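Local coordinates for protein 5-Carboxyvanillate Decarboxylase (Novosphingobium aromaticivorans, PDB 4QRN) that probably catalyses the metal-dependent, non-oxidative decarboxylation of 5-carboxyvanillate, holding a manganese ion and a nitro analogue of its substrate in the active site, at residues E164-A169 with F197-E202. Numbering follows the deposited sequence.
Sequences EIHRGA and FRALVE
Ile165 and Ala199 form the apolar heart of this contact, where helices 158-170 and 194-203 run nearly parallel, their local axes 9.4 Å apart. Ile165 reaches over with its longer branch, whose CD1 lies 3.9 Å from Ala199 CB, while its CG2 leans on the same methyl; both arms of the branched residue serve, and the small alanine lets them lie directly against its helix. With CG1 anti to the carbonyl carbon (chi1 -72°) and the branch extended beyond it, CD1 also arrives 4.2 Å from Leu200 CG, the two side chains crossing at about a right angle. Ile177 of strand 177-179 touches both Ile165 and Leu200, so this layer packs on the barrel wall.

The polar part lies beside it. His166 NE2 donates a hydrogen bond of 2.7 Å to Glu202 OE1, with an N-H...O angle of 160°; the carboxylate accepts through its anti lone pair, near the plane of the imidazole, and the two planes are turned 46° apart. The flat imidazole suits by carrying a donor at its far end, and the glutamate, extended beyond CG, is long enough to meet it. Glu202 CB packs against NE2 and CE1 of His166, 3.7 Å from each, and His166 CD2 sits 4.1 Å from Ala199 CB. With an alanine in place of His166, Glu202 OE1 is likely to lose this N-H donor and a gap to open beside Ala199.

On helix 158-170 itself, Arg167 grips Glu164 side-on, NE to OE1 at 2.9 Å and NH1 to OE2 at 2.8 Å, and salt-bridges Asp134 of helix 122-142.

Successive outer helices of the amidohydrolase (beta/alpha)8 barrel are thus joined by apolar packing on the strand side and a short bond to a carboxylate at the exposed margin, which would be expected to stabilise a protonated imidazole.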
ATOM      1  N   GLU A 164      17.445   3.806 -27.174  1.00  9.34           N
ATOM      2  CA  GLU A 164      16.356   2.898 -27.516  1.00  9.53           C
ATOM      3  C   GLU A 164      14.984   3.578 -27.383  1.00  9.42           C
ATOM      4  O   GLU A 164      14.054   3.240 -28.129  1.00 10.32           O
ATOM      5  CB  GLU A 164      16.452   1.631 -26.660  1.00 10.27           C
ATOM      6  CG  GLU A 164      15.568   0.477 -27.159  1.00 10.42           C
ATOM      7  CD  GLU A 164      16.069  -0.210 -28.438  1.00 10.27           C
ATOM      8  OE1 GLU A 164      16.996   0.296 -29.127  1.00 11.39           O
ATOM      9  OE2 GLU A 164      15.514  -1.292 -28.760  1.00 10.92           O
ATOM     10  N   ILE A 165      14.852   4.517 -26.448  1.00  9.12           N
ATOM     11  CA  ILE A 165      13.655   5.345 -26.368  1.00  8.96           C
ATOM     12  C   ILE A 165      13.497   6.121 -27.688  1.00  8.87           C
ATOM     13  O   ILE A 165      12.411   6.156 -28.277  1.00  9.13           O
ATOM     14  CB  ILE A 165      13.761   6.288 -25.168  1.00  9.13           C
ATOM     15  CG1 ILE A 165      13.598   5.479 -23.870  1.00  9.52           C
ATOM     16  CG2 ILE A 165      12.728   7.421 -25.246  1.00 10.27           C
ATOM     17  CD1 ILE A 165      14.089   6.210 -22.642  1.00 10.07           C
ATOM     18  N   HIS A 166      14.583   6.715 -28.173  1.00  9.15           N
ATOM     19  CA  HIS A 166      14.531   7.407 -29.453  1.00  9.18           C
ATOM     20  C   HIS A 166      14.240   6.469 -30.608  1.00  9.37           C
ATOM     21  O   HIS A 166      13.439   6.796 -31.475  1.00 10.40           O
ATOM     22  CB  HIS A 166      15.831   8.175 -29.660  1.00 10.41           C
ATOM     23  CG  HIS A 166      15.814   9.505 -28.979  1.00 11.32           C
ATOM     24  ND1 HIS A 166      15.203  10.610 -29.542  1.00 12.82           N
ATOM     25  CD2 HIS A 166      16.321   9.912 -27.789  1.00 12.42           C
ATOM     26  CE1 HIS A 166      15.330  11.638 -28.724  1.00 12.87           C
ATOM     27  NE2 HIS A 166      16.001  11.243 -27.654  1.00 12.39           N
ATOM     28  N   ARG A 167      14.873   5.301 -30.632  1.00  9.53           N
ATOM     29  CA  ARG A 167      14.644   4.366 -31.729  1.00  9.79           C
ATOM     30  C   ARG A 167      13.186   3.908 -31.739  1.00  9.50           C
ATOM     31  O   ARG A 167      12.555   3.825 -32.787  1.00 10.07           O
ATOM     32  CB  ARG A 167      15.589   3.174 -31.634  1.00 10.71           C
ATOM     33  CG  ARG A 167      15.547   2.301 -32.869  1.00 11.07           C
ATOM     34  CD  ARG A 167      16.527   1.144 -32.786  1.00 11.60           C
ATOM     35  NE  ARG A 167      16.084   0.048 -31.920  1.00 11.29           N
ATOM     36  CZ  ARG A 167      15.474  -1.068 -32.334  1.00 11.06           C
ATOM     37  NH1 ARG A 167      15.168  -2.000 -31.447  1.00 10.95           N
ATOM     38  NH2 ARG A 167      15.147  -1.244 -33.619  1.00 11.59           N
ATOM     39  N   GLY A 168      12.641   3.618 -30.561  1.00 10.01           N
ATOM     40  CA  GLY A 168      11.258   3.186 -30.481  1.00 10.43           C
ATOM     41  C   GLY A 168      10.294   4.246 -30.981  1.00 10.30           C
ATOM     42  O   GLY A 168       9.361   3.960 -31.720  1.00 10.84           O
ATOM     43  N   ALA A 169      10.539   5.493 -30.613  1.00 10.46           N
ATOM     44  CA  ALA A 169       9.641   6.572 -31.006  1.00 11.75           C
ATOM     45  C   ALA A 169       9.772   6.891 -32.494  1.00 12.68           C
ATOM     46  O   ALA A 169       8.773   7.122 -33.165  1.00 14.22           O
ATOM     47  CB  ALA A 169       9.918   7.807 -30.153  1.00 12.53           C
ATOM     48  N   PHE A 197      15.201   9.823 -18.362  1.00  8.67           N
ATOM     49  CA  PHE A 197      14.257  10.924 -18.293  1.00  8.34           C
ATOM     50  C   PHE A 197      14.523  11.980 -19.338  1.00  8.10           C
ATOM     51  O   PHE A 197      13.583  12.497 -19.930  1.00  8.70           O
ATOM     52  CB  PHE A 197      14.221  11.502 -16.886  1.00  8.89           C
ATOM     53  CG  PHE A 197      13.686  10.509 -15.890  1.00  8.46           C
ATOM     54  CD1 PHE A 197      12.353  10.157 -15.929  1.00  8.82           C
ATOM     55  CD2 PHE A 197      14.511   9.889 -14.973  1.00  9.62           C
ATOM     56  CE1 PHE A 197      11.827   9.230 -15.044  1.00  9.16           C
ATOM     57  CE2 PHE A 197      14.003   8.943 -14.085  1.00  9.45           C
ATOM     58  CZ  PHE A 197      12.659   8.614 -14.113  1.00  9.37           C
ATOM     59  N   ARG A 198      15.783  12.299 -19.598  1.00  8.34           N
ATOM     60  CA  ARG A 198      16.110  13.272 -20.635  1.00  8.96           C
ATOM     61  C   ARG A 198      15.528  12.803 -21.970  1.00  8.52           C
ATOM     62  O   ARG A 198      14.946  13.602 -22.718  1.00  8.96           O
ATOM     63  CB  ARG A 198      17.618  13.463 -20.745  1.00  9.36           C
ATOM     64  CG  ARG A 198      18.212  14.278 -19.589  1.00 10.34           C
ATOM     65  CD  ARG A 198      17.992  15.788 -19.678  1.00 11.02           C
ATOM     66  NE  ARG A 198      18.721  16.331 -20.820  1.00 10.23           N
ATOM     67  CZ  ARG A 198      20.030  16.560 -20.833  1.00  9.54           C
ATOM     68  NH1 ARG A 198      20.741  16.406 -19.722  1.00 10.17           N
ATOM     69  NH2 ARG A 198      20.616  16.966 -21.956  1.00 10.57           N
ATOM     70  N   ALA A 199      15.668  11.520 -22.280  1.00  8.43           N
ATOM     71  CA  ALA A 199      15.180  11.002 -23.549  1.00  8.89           C
ATOM     72  C   ALA A 199      13.658  11.022 -23.632  1.00  8.72           C
ATOM     73  O   ALA A 199      13.108  11.362 -24.678  1.00  9.10           O
ATOM     74  CB  ALA A 199      15.720   9.588 -23.787  1.00  9.23           C
ATOM     75  N   LEU A 200      12.977  10.654 -22.545  1.00  8.33           N
ATOM     76  CA  LEU A 200      11.514  10.689 -22.533  1.00  8.97           C
ATOM     77  C   LEU A 200      10.988  12.089 -22.794  1.00  9.01           C
ATOM     78  O   LEU A 200      10.015  12.254 -23.520  1.00  9.58           O
ATOM     79  CB  LEU A 200      10.978  10.180 -21.183  1.00 10.01           C
ATOM     80  CG  LEU A 200      11.135   8.681 -20.969  1.00 11.26           C
ATOM     81  CD1 LEU A 200      10.975   8.332 -19.478  1.00 12.78           C
ATOM     82  CD2 LEU A 200      10.111   7.965 -21.824  1.00 12.67           C
ATOM     83  N   VAL A 201      11.644  13.090 -22.223  1.00  8.99           N
ATOM     84  CA  VAL A 201      11.193  14.452 -22.450  1.00  9.63           C
ATOM     85  C   VAL A 201      11.506  14.870 -23.894  1.00  9.43           C
ATOM     86  O   VAL A 201      10.702  15.552 -24.525  1.00 10.63           O
ATOM     87  CB  VAL A 201      11.819  15.390 -21.410  1.00 11.59           C
ATOM     88  CG1 VAL A 201      11.669  16.876 -21.798  1.00 13.17           C
ATOM     89  CG2 VAL A 201      11.223  15.091 -20.014  1.00 12.32           C
ATOM     90  N   GLU A 202      12.652  14.452 -24.430  1.00  9.46           N
ATOM     91  CA  GLU A 202      12.996  14.750 -25.829  1.00  9.94           C
ATOM     92  C   GLU A 202      11.963  14.195 -26.816  1.00 10.25           C
ATOM     93  O   GLU A 202      11.593  14.866 -27.772  1.00 11.35           O
ATOM     94  CB  GLU A 202      14.379  14.202 -26.169  1.00  9.90           C
ATOM     95  CG  GLU A 202      15.508  15.003 -25.525  1.00 10.79           C
ATOM     96  CD  GLU A 202      16.853  14.296 -25.474  1.00 11.02           C
ATOM     97  OE1 GLU A 202      16.972  13.142 -25.936  1.00 12.32           O
ATOM     98  OE2 GLU A 202      17.807  14.923 -24.966  1.00 12.30           O
TER